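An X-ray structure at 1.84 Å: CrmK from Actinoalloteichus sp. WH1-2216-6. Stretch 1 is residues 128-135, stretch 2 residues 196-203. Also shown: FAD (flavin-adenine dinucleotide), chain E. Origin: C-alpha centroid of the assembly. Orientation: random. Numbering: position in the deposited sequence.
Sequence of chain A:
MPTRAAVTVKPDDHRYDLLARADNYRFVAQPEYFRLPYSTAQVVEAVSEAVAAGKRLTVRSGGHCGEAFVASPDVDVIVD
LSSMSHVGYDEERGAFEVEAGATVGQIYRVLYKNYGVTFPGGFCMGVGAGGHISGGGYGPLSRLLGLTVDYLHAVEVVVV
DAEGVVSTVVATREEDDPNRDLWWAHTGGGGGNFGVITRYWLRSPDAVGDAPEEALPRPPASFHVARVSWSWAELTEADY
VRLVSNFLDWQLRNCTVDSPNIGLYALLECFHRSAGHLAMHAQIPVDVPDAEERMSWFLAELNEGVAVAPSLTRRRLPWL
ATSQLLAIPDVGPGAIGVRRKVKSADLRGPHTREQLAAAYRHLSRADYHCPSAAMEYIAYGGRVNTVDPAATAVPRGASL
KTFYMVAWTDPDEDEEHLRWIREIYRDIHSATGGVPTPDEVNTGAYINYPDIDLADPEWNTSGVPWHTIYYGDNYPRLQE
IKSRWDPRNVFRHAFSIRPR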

ATOM      1  N   GLY A 128       0.582  12.222   3.028  1.00 17.91           N
ATOM      2  CA  GLY A 128      -0.550  12.855   3.751  1.00 19.35           C
ATOM      3  C   GLY A 128      -0.998  14.133   3.077  1.00 18.52           C
ATOM      4  O   GLY A 128      -0.178  14.934   2.551  1.00 17.83           O
ATOM      5  N   ALA A 129      -2.298  14.378   3.140  1.00 19.02           N
ATOM      6  CA  ALA A 129      -2.895  15.560   2.559  1.00 18.00           C
ATOM      7  C   ALA A 129      -2.243  16.760   3.211  1.00 18.40           C
ATOM      8  O   ALA A 129      -1.946  17.760   2.567  1.00 18.84           O
ATOM      9  CB  ALA A 129      -4.394  15.583   2.839  1.00 18.92           C
ATOM     10  N   GLY A 130      -1.995  16.646   4.497  1.00 18.75           N
ATOM     11  CA  GLY A 130      -1.510  17.765   5.275  1.00 20.64           C
ATOM     12  C   GLY A 130      -0.300  18.499   4.742  1.00 22.64           C
ATOM     13  O   GLY A 130      -0.346  19.695   4.646  1.00 22.71           O
ATOM     14  N   GLY A 131       0.774  17.779   4.409  1.00 20.68           N
ATOM     15  CA  GLY A 131       1.970  18.350   3.770  1.00 21.97           C
ATOM     16  C   GLY A 131       1.858  18.486   2.270  1.00 21.34           C
ATOM     17  O   GLY A 131       2.425  19.419   1.625  1.00 26.09           O
ATOM     18  N   HIS A 132       1.095  17.591   1.665  1.00 20.08           N
ATOM     19  CA  HIS A 132       1.064  17.492   0.216  1.00 21.60           C
ATOM     20  C   HIS A 132       0.342  18.661  -0.491  1.00 20.65           C
ATOM     21  O   HIS A 132       0.886  19.298  -1.403  1.00 21.87           O
ATOM     22  CB  HIS A 132       0.429  16.178  -0.165  1.00 22.06           C
ATOM     23  CG  HIS A 132       0.283  15.966  -1.619  1.00 22.94           C
ATOM     24  ND1 HIS A 132       1.354  15.701  -2.444  1.00 26.73           N
ATOM     25  CD2 HIS A 132      -0.813  15.964  -2.409  1.00 26.91           C
ATOM     26  CE1 HIS A 132       0.913  15.521  -3.681  1.00 29.75           C
ATOM     27  NE2 HIS A 132      -0.397  15.687  -3.684  1.00 30.01           N
ATOM     28  N   ILE A 133      -0.871  18.974  -0.051  1.00 19.11           N
ATOM     29  CA  ILE A 133      -1.651  19.949  -0.746  1.00 19.08           C
ATOM     30  C   ILE A 133      -1.069  21.359  -0.596  1.00 18.88           C
ATOM     31  O   ILE A 133      -0.914  22.049  -1.594  1.00 19.47           O
ATOM     32  CB  ILE A 133      -3.144  19.872  -0.346  1.00 20.45           C
ATOM     33  CG1 ILE A 133      -3.706  18.494  -0.712  1.00 22.58           C
ATOM     34  CG2 ILE A 133      -3.912  20.969  -1.069  1.00 22.10           C
ATOM     35  CD1 ILE A 133      -5.153  18.269  -0.313  1.00 24.42           C
ATOM     36  N   SER A 134      -0.686  21.754   0.612  1.00 19.20           N
ATOM     37  CA  SER A 134      -0.206  23.103   0.902  1.00 22.83           C
ATOM     38  C   SER A 134       1.061  23.469   0.134  1.00 22.31           C
ATOM     39  O   SER A 134       1.340  24.654  -0.064  1.00 24.02           O
ATOM     40  CB  SER A 134       0.038  23.303   2.418  1.00 26.43           C
ATOM     41  OG  SER A 134       0.946  22.311   2.916  1.00 29.99           O
ATOM     42  N   GLY A 135       1.838  22.480  -0.281  1.00 22.14           N
ATOM     43  CA  GLY A 135       3.002  22.688  -1.133  1.00 23.57           C
ATOM     44  C   GLY A 135       2.789  22.808  -2.632  1.00 24.64           C
ATOM     45  O   GLY A 135       3.726  23.160  -3.369  1.00 29.32           O
ATOM     46  N   VAL A 196      -1.844  24.743  12.104  1.00 17.82           N
ATOM     47  CA  VAL A 196      -2.136  23.333  11.902  1.00 16.41           C
ATOM     48  C   VAL A 196      -3.343  23.204  10.984  1.00 18.11           C
ATOM     49  O   VAL A 196      -4.480  23.572  11.344  1.00 16.89           O
ATOM     50  CB  VAL A 196      -2.414  22.616  13.167  1.00 16.71           C
ATOM     51  CG1 VAL A 196      -2.688  21.118  12.907  1.00 16.93           C
ATOM     52  CG2 VAL A 196      -1.266  22.778  14.107  1.00 17.26           C
ATOM     53  N   ILE A 197      -3.110  22.646   9.805  1.00 17.12           N
ATOM     54  CA  ILE A 197      -4.214  22.412   8.889  1.00 17.59           C
ATOM     55  C   ILE A 197      -4.999  21.214   9.407  1.00 16.55           C
ATOM     56  O   ILE A 197      -4.420  20.147   9.539  1.00 16.50           O
ATOM     57  CB  ILE A 197      -3.694  22.102   7.460  1.00 18.20           C
ATOM     58  CG1 ILE A 197      -2.906  23.288   6.930  1.00 19.58           C
ATOM     59  CG2 ILE A 197      -4.820  21.788   6.471  1.00 18.52           C
ATOM     60  CD1 ILE A 197      -1.846  22.835   5.945  1.00 21.79           C
ATOM     61  N   THR A 198      -6.295  21.366   9.689  1.00 15.56           N
ATOM     62  CA  THR A 198      -7.075  20.230  10.113  1.00 16.13           C
ATOM     63  C   THR A 198      -7.833  19.546   8.945  1.00 16.42           C
ATOM     64  O   THR A 198      -8.067  18.295   8.940  1.00 15.55           O
ATOM     65  CB  THR A 198      -8.028  20.654  11.240  1.00 18.60           C
ATOM     66  OG1 THR A 198      -8.737  21.792  10.839  1.00 19.25           O
ATOM     67  CG2 THR A 198      -7.214  21.004  12.466  1.00 19.75           C
ATOM     68  N   ARG A 199      -8.265  20.331   7.964  1.00 16.01           N
ATOM     69  CA  ARG A 199      -8.998  19.759   6.830  1.00 17.88           C
ATOM     70  C   ARG A 199      -8.981  20.729   5.666  1.00 16.43           C
ATOM     71  O   ARG A 199      -8.769  21.894   5.839  1.00 16.38           O
ATOM     72  CB  ARG A 199     -10.461  19.376   7.189  1.00 19.78           C
ATOM     73  CG  ARG A 199     -11.308  20.539   7.625  1.00 20.67           C
ATOM     74  CD  ARG A 199     -12.506  20.151   8.521  1.00 22.39           C
ATOM     75  NE  ARG A 199     -12.074  19.764   9.848  1.00 25.91           N
ATOM     76  CZ  ARG A 199     -12.259  18.566  10.396  1.00 28.20           C
ATOM     77  NH1 ARG A 199     -12.983  17.654   9.781  1.00 29.37           N
ATOM     78  NH2 ARG A 199     -11.757  18.306  11.590  1.00 28.09           N
ATOM     79  N   TYR A 200      -9.225  20.201   4.485  1.00 15.98           N
ATOM     80  CA  TYR A 200      -9.215  20.944   3.229  1.00 17.38           C
ATOM     81  C   TYR A 200     -10.569  20.643   2.613  1.00 16.20           C
ATOM     82  O   TYR A 200     -11.156  19.565   2.855  1.00 17.62           O
ATOM     83  CB  TYR A 200      -8.182  20.386   2.237  1.00 18.54           C
ATOM     84  CG  TYR A 200      -6.725  20.466   2.562  1.00 19.75           C
ATOM     85  CD1 TYR A 200      -6.019  21.617   2.274  1.00 20.50           C
ATOM     86  CD2 TYR A 200      -6.025  19.373   3.087  1.00 20.61           C
ATOM     87  CE1 TYR A 200      -4.650  21.716   2.480  1.00 23.16           C
ATOM     88  CE2 TYR A 200      -4.636  19.459   3.320  1.00 21.90           C
ATOM     89  CZ  TYR A 200      -3.952  20.636   3.001  1.00 24.80           C
ATOM     90  OH  TYR A 200      -2.584  20.789   3.173  1.00 24.93           O
ATOM     91  N   TRP A 201     -11.018  21.531   1.767  1.00 16.85           N
ATOM     92  CA  TRP A 201     -12.183  21.290   0.931  1.00 17.12           C
ATOM     93  C   TRP A 201     -11.776  21.463  -0.520  1.00 16.84           C
ATOM     94  O   TRP A 201     -11.208  22.485  -0.917  1.00 17.03           O
ATOM     95  CB  TRP A 201     -13.327  22.258   1.276  1.00 16.98           C
ATOM     96  CG  TRP A 201     -14.069  21.930   2.534  1.00 18.36           C
ATOM     97  CD1 TRP A 201     -15.122  21.107   2.671  1.00 20.22           C
ATOM     98  CD2 TRP A 201     -13.769  22.425   3.846  1.00 18.42           C
ATOM     99  NE1 TRP A 201     -15.534  21.063   3.993  1.00 21.56           N
ATOM    100  CE2 TRP A 201     -14.716  21.868   4.733  1.00 20.26           C
ATOM    101  CE3 TRP A 201     -12.825  23.306   4.342  1.00 18.72           C
ATOM    102  CZ2 TRP A 201     -14.748  22.186   6.095  1.00 20.83           C
ATOM    103  CZ3 TRP A 201     -12.835  23.613   5.700  1.00 19.75           C
ATOM    104  CH2 TRP A 201     -13.805  23.071   6.554  1.00 20.79           C
ATOM    105  N   LEU A 202     -12.149  20.474  -1.338  1.00 17.13           N
ATOM    106  CA  LEU A 202     -11.800  20.458  -2.704  1.00 18.34           C
ATOM    107  C   LEU A 202     -13.012  20.532  -3.613  1.00 19.01           C
ATOM    108  O   LEU A 202     -13.966  19.778  -3.445  1.00 19.26           O
ATOM    109  CB  LEU A 202     -11.012  19.177  -3.039  1.00 19.39           C
ATOM    110  CG  LEU A 202      -9.776  18.890  -2.176  1.00 23.59           C
ATOM    111  CD1 LEU A 202      -9.248  17.493  -2.456  1.00 24.63           C
ATOM    112  CD2 LEU A 202      -8.682  19.879  -2.459  1.00 23.64           C
ATOM    113  N   ARG A 203     -12.899  21.370  -4.637  1.00 19.28           N
ATOM    114  CA  ARG A 203     -13.913  21.455  -5.663  1.00 21.17           C
ATOM    115  C   ARG A 203     -13.408  22.256  -6.859  1.00 20.56           C
ATOM    116  O   ARG A 203     -12.610  23.138  -6.698  1.00 20.95           O
ATOM    117  CB  ARG A 203     -15.163  22.098  -5.035  1.00 24.39           C
ATOM    118  CG  ARG A 203     -15.506  23.479  -5.468  1.00 29.98           C
ATOM    119  CD  ARG A 203     -16.702  23.999  -4.673  1.00 34.72           C
ATOM    120  NE  ARG A 203     -17.961  23.705  -5.313  1.00 33.58           N
ATOM    121  CZ  ARG A 203     -18.479  24.442  -6.299  1.00 37.48           C
ATOM    122  NH1 ARG A 203     -17.829  25.526  -6.737  1.00 38.35           N
ATOM    123  NH2 ARG A 203     -19.643  24.100  -6.856  1.00 35.56           N
TER
HETATM  124  PA  FAD E 600       4.844  15.123   6.806  1.00 17.22           P
HETATM  125  O1A FAD E 600       6.251  14.596   6.944  1.00 15.45           O
HETATM  126  O2A FAD E 600       3.863  14.639   7.833  1.00 14.76           O
HETATM  127  O5B FAD E 600       4.856  16.693   6.765  1.00 16.74           O
HETATM  128  C5B FAD E 600       5.526  17.435   5.751  1.00 16.98           C
HETATM  129  C4B FAD E 600       5.709  18.882   6.231  1.00 16.83           C
HETATM  130  O4B FAD E 600       4.393  19.468   6.289  1.00 17.68           O
HETATM  131  C3B FAD E 600       6.282  19.102   7.614  1.00 17.71           C
HETATM  132  O3B FAD E 600       6.884  20.384   7.648  1.00 20.41           O
HETATM  133  C2B FAD E 600       5.067  19.120   8.499  1.00 16.90           C
HETATM  134  O2B FAD E 600       5.219  19.620   9.831  1.00 18.02           O
HETATM  135  C1B FAD E 600       4.050  19.839   7.603  1.00 16.12           C
HETATM  136  N9A FAD E 600       2.666  19.361   7.841  1.00 15.71           N
HETATM  137  C8A FAD E 600       2.175  18.084   7.834  1.00 15.31           C
HETATM  138  N7A FAD E 600       0.857  18.086   8.219  1.00 15.00           N
HETATM  139  C5A FAD E 600       0.554  19.346   8.448  1.00 14.11           C
HETATM  140  C6A FAD E 600      -0.671  19.993   8.849  1.00 15.12           C
HETATM  141  N6A FAD E 600      -1.730  19.225   9.012  1.00 14.87           N
HETATM  142  N1A FAD E 600      -0.635  21.321   9.010  1.00 15.51           N
HETATM  143  C2A FAD E 600       0.490  22.049   8.851  1.00 16.59           C
HETATM  144  N3A FAD E 600       1.665  21.522   8.418  1.00 16.01           N
HETATM  145  C4A FAD E 600       1.710  20.173   8.276  1.00 14.81           C
HETATM  146  N1  FAD E 600       4.636  15.297  -3.968  1.00 25.95           N
HETATM  147  C2  FAD E 600       3.993  15.565  -5.128  1.00 29.03           C
HETATM  148  O2  FAD E 600       3.595  16.712  -5.366  1.00 30.05           O
HETATM  149  N3  FAD E 600       3.750  14.627  -6.069  1.00 29.79           N
HETATM  150  C4  FAD E 600       4.145  13.363  -5.976  1.00 25.46           C
HETATM  151  O4  FAD E 600       3.860  12.527  -6.860  1.00 25.44           O
HETATM  152  C4X FAD E 600       4.837  12.966  -4.758  1.00 25.81           C
HETATM  153  N5  FAD E 600       5.271  11.688  -4.590  1.00 26.47           N
HETATM  154  C5X FAD E 600       5.809  11.341  -3.410  1.00 25.88           C
HETATM  155  C6  FAD E 600       6.112  10.003  -3.154  1.00 26.68           C
HETATM  156  C7  FAD E 600       6.686   9.569  -1.960  1.00 25.67           C
HETATM  157  C7M FAD E 600       6.981   8.078  -1.752  1.00 26.17           C
HETATM  158  C8  FAD E 600       6.965  10.605  -0.942  1.00 23.51           C
HETATM  159  C8M FAD E 600       7.605  10.250   0.371  1.00 22.91           C
HETATM  160  C9  FAD E 600       6.679  11.956  -1.173  1.00 23.02           C
HETATM  161  C9A FAD E 600       6.104  12.363  -2.375  1.00 23.36           C
HETATM  162  N10 FAD E 600       5.787  13.703  -2.628  1.00 21.51           N
HETATM  163  C10 FAD E 600       5.113  14.031  -3.790  1.00 24.11           C
HETATM  164  C1' FAD E 600       6.268  14.784  -1.768  1.00 19.85           C
HETATM  165  C2' FAD E 600       5.236  15.145  -0.748  1.00 18.81           C
HETATM  166  O2' FAD E 600       4.274  15.982  -1.358  1.00 21.00           O
HETATM  167  C3' FAD E 600       5.827  15.793   0.460  1.00 18.22           C
HETATM  168  O3' FAD E 600       6.799  14.883   1.045  1.00 17.92           O
HETATM  169  C4' FAD E 600       4.735  16.197   1.474  1.00 18.50           C
HETATM  170  O4' FAD E 600       5.232  17.311   2.215  1.00 19.37           O
HETATM  171  C5' FAD E 600       4.394  15.037   2.387  1.00 18.50           C
HETATM  172  O5' FAD E 600       3.321  15.439   3.238  1.00 17.14           O
HETATM  173  P   FAD E 600       3.067  14.517   4.503  1.00 17.24           P
HETATM  174  O1P FAD E 600       2.992  13.091   4.099  1.00 18.16           O
HETATM  175  O2P FAD E 600       1.944  15.085   5.314  1.00 17.95           O
HETATM  176  O3P FAD E 600       4.452  14.720   5.319  1.00 17.24           O

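A tyrosine at the junction of a helix and a strand can do two jobs at once: its ring fills an apolar gap, and its hydroxyl satisfies backbone polarity at the margin. Tyr-200 of CrmK is a clear example. It lies on the strand 196-202, with its CA-to-CB bond directed toward the helical segment that begins at Ala-129, and it accounts for the largest share of a modest contact, 282 Å² summed over both stretches.

The apolar centre is the pairing of Tyr-200 with Ile-133. The isoleucine, with chi1 in m and chi2 in t, lays its side chain over one face of the ring: CB of Ile-133 is 3.5 Å from CZ of Tyr-200, and CD1 of Ile-133 sits 3.9 Å from the ring centroid, only 17° off the normal. This is CH-pi geometry, in which weakly polarised C-H groups meet the electron-rich face of the aromatic ring while both surfaces are shielded from water. Around this pairing the packing loosens. CD1 of Ile-133 reaches CD2 of Leu-202 at 4.4 Å, and CB of Ala-129 rests 3.9 Å from CE2 of Tyr-200. Tyr-200 and Leu-202, two residues apart on the strand, both point toward the helix, as the alternation of an extended chain allows.

At the far end of the ring the chemistry becomes polar. The OH of Tyr-200 donates a hydrogen bond to O of Gly-130 at 2.9 Å, and N of Ser-134 donates a weak one to the same OH at 3.3 Å, with an angle of 129°. The hydroxyl is thus both donor and acceptor, linking a carbonyl to an amide four residues later. One residue earlier, the helical bond from Ile-133 N to Ala-129 O, 3.1 Å, is made within the backbone itself. Close by, CD1 of Ile-197 approaches CB of Ser-134 at 4.0 Å.

The backbones come nearest at Gly-130 and Ile-197, whose CA atoms are 6.5 Å apart, and FAD bridges the two stretches. Ile-197 N donates to FAD N1A and FAD N6A donates to Ile-197 O, both at 2.9 Å, so the strand reads the adenine edge through its main chain. The helix start holds the phosphate: Gly-128 N, at the N-cap position, donates to FAD O1P at 2.8 Å and Gly-131 N to FAD O2P at 3.1 Å. An ideal CB on Gly-130 would clash with FAD N7A at 2.7 Å, so the bare glycine leaves room for the cofactor.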